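Local coordinates for prophage MuSo2, 43 kDa tail protein (Shewanella oneidensis, PDB 3CDD) that probably forms part of the baseplate of a Mu-like phage tail and assembles as three chains in the crystal, at residues A[184-189]-A[301-306]. Residues are numbered along the deposited sequence; the frame is centred on the assembly and turned at random.
Sequences SKTKAG and INTLVP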
loop_
_atom_site.group_PDB
_atom_site.type_symbol
_atom_site.label_atom_id
_atom_site.label_comp_id
_atom_site.label_asym_id
_atom_site.label_seq_id
_atom_site.Cartn_x
_atom_site.Cartn_y
_atom_site.Cartn_z
ATOM N N SER A 184 -24.885 -22.654 -1.039
ATOM C CA SER A 184 -25.810 -23.572 -0.372
ATOM C C SER A 184 -27.285 -23.166 -0.483
ATOM O O SER A 184 -27.605 -21.998 -0.701
ATOM C CB SER A 184 -25.427 -23.686 1.101
ATOM O OG SER A 184 -26.142 -24.717 1.752
ATOM N N LYS A 185 -28.170 -24.148 -0.326
ATOM C CA LYS A 185 -29.612 -23.914 -0.195
ATOM C C LYS A 185 -29.996 -23.998 1.280
ATOM O O LYS A 185 -31.140 -23.703 1.651
ATOM C CB LYS A 185 -30.416 -24.969 -0.968
ATOM C CG LYS A 185 -30.083 -25.084 -2.449
ATOM C CD LYS A 185 -30.344 -23.782 -3.167
ATOM C CE LYS A 185 -30.038 -23.912 -4.641
ATOM N NZ LYS A 185 -29.764 -22.567 -5.200
ATOM N N THR A 186 -29.042 -24.441 2.104
ATOM C CA THR A 186 -29.230 -24.593 3.549
ATOM C C THR A 186 -29.424 -23.239 4.235
ATOM O O THR A 186 -28.680 -22.278 3.994
ATOM C CB THR A 186 -28.050 -25.358 4.195
ATOM O OG1 THR A 186 -27.862 -26.594 3.497
ATOM C CG2 THR A 186 -28.328 -25.668 5.670
ATOM N N LYS A 187 -30.441 -23.178 5.086
ATOM C CA LYS A 187 -30.809 -21.936 5.745
ATOM C C LYS A 187 -30.150 -21.834 7.120
ATOM O O LYS A 187 -30.036 -22.826 7.832
ATOM C CB LYS A 187 -32.332 -21.813 5.823
ATOM C CG LYS A 187 -32.989 -21.639 4.439
ATOM C CD LYS A 187 -34.500 -21.457 4.536
ATOM C CE LYS A 187 -35.188 -21.569 3.157
ATOM N NZ LYS A 187 -34.582 -20.695 2.089
ATOM N N ALA A 188 -29.691 -20.641 7.480
ATOM C CA ALA A 188 -29.137 -20.440 8.813
ATOM C C ALA A 188 -30.148 -20.797 9.917
ATOM O O ALA A 188 -29.754 -21.083 11.055
ATOM C CB ALA A 188 -28.634 -19.019 8.980
ATOM N N GLY A 189 -31.440 -20.802 9.569
ATOM C CA GLY A 189 -32.508 -20.973 10.543
ATOM C C GLY A 189 -32.829 -19.703 11.307
ATOM O O GLY A 189 -33.422 -19.748 12.391
ATOM N N ILE A 301 -20.735 -20.084 7.584
ATOM C CA ILE A 301 -20.610 -19.583 6.217
ATOM C C ILE A 301 -21.408 -20.479 5.278
ATOM O O ILE A 301 -21.703 -21.621 5.606
ATOM C CB ILE A 301 -19.133 -19.497 5.694
ATOM C CG1 ILE A 301 -18.401 -20.847 5.837
ATOM C CG2 ILE A 301 -18.371 -18.322 6.354
ATOM C CD1 ILE A 301 -16.929 -20.818 5.328
ATOM N N ASN A 302 -21.744 -19.950 4.104
ATOM C CA ASN A 302 -22.483 -20.706 3.086
ATOM C C ASN A 302 -23.798 -21.234 3.632
ATOM O O ASN A 302 -24.150 -22.407 3.443
ATOM C CB ASN A 302 -21.627 -21.832 2.501
ATOM C CG ASN A 302 -22.097 -22.265 1.132
ATOM O OD1 ASN A 302 -22.809 -21.514 0.448
ATOM N ND2 ASN A 302 -21.712 -23.486 0.715
ATOM N N THR A 303 -24.503 -20.367 4.346
ATOM C CA THR A 303 -25.890 -20.611 4.700
ATOM C C THR A 303 -26.693 -19.381 4.330
ATOM O O THR A 303 -26.138 -18.268 4.228
ATOM C CB THR A 303 -26.103 -20.969 6.201
ATOM O OG1 THR A 303 -25.475 -19.998 7.038
ATOM C CG2 THR A 303 -25.565 -22.383 6.540
ATOM N N LEU A 304 -27.989 -19.582 4.107
ATOM C CA LEU A 304 -28.863 -18.514 3.652
ATOM C C LEU A 304 -29.606 -17.886 4.836
ATOM O O LEU A 304 -30.087 -18.596 5.747
ATOM C CB LEU A 304 -29.874 -19.053 2.610
ATOM C CG LEU A 304 -29.415 -19.512 1.213
ATOM C CD1 LEU A 304 -30.587 -20.098 0.457
ATOM C CD2 LEU A 304 -28.802 -18.376 0.405
ATOM N N VAL A 305 -29.707 -16.557 4.794
ATOM C CA VAL A 305 -30.312 -15.781 5.869
ATOM C C VAL A 305 -31.227 -14.677 5.274
ATOM O O VAL A 305 -30.762 -13.839 4.506
ATOM C CB VAL A 305 -29.191 -15.233 6.814
ATOM C CG1 VAL A 305 -28.363 -14.143 6.128
ATOM C CG2 VAL A 305 -29.773 -14.725 8.105
ATOM N N PRO A 306 -32.547 -14.716 5.561
ATOM C CA PRO A 306 -33.332 -13.557 5.102
ATOM C C PRO A 306 -32.828 -12.236 5.705
ATOM O O PRO A 306 -32.396 -12.184 6.849
ATOM C CB PRO A 306 -34.765 -13.868 5.577
ATOM C CG PRO A 306 -34.811 -15.352 5.741
ATOM C CD PRO A 306 -33.401 -15.731 6.216
HETATM O O HOH W 1 -24.118 -24.926 4.248
HETATM O O HOH W 2 -32.755 -18.771 7.713
#
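Thr186 and Ala188 hold Leu304 by both its N-H and its C=O, making a single parallel beta bridge centred on Lys187, an example of a strand edge lined by a loop that is not itself a strand. Leu304 N donates to Thr186 O at 2.8 Å, and Leu304 O accepts from Ala188 N at 2.7 Å, the latter bond nearly straight at 170°. The CA of Lys187 also approaches Leu304 O, at 3.4 Å.

The Leu304 side chain lies against backbone carbonyls of the loop. Its CG, anti to its carbonyl carbon (chi1 -68°), lies 3.6 Å from Ser184 O, while CD1 meets Lys185 O. Beside the bridge, Ala188 CB sits 3.8 Å from Thr303 OG1, a hydroxyl whose hydrogen bond goes to Asn300 O. Lys187 instead sends its NZ to a salt bridge with Glu317 on strand 317-328, which pairs with strand 304-309.

At the other end, Asn302 is fastened between chain segments: ND2 bonds Arg182 O, and OD1 takes Ser184 N at 2.8 Å, the donor tilted 34° from the amide carbonyl plane. Ser184 OG accepts from Thr186 N at 2.9 Å, an ST turn; a water links the same OG to Asn302 O.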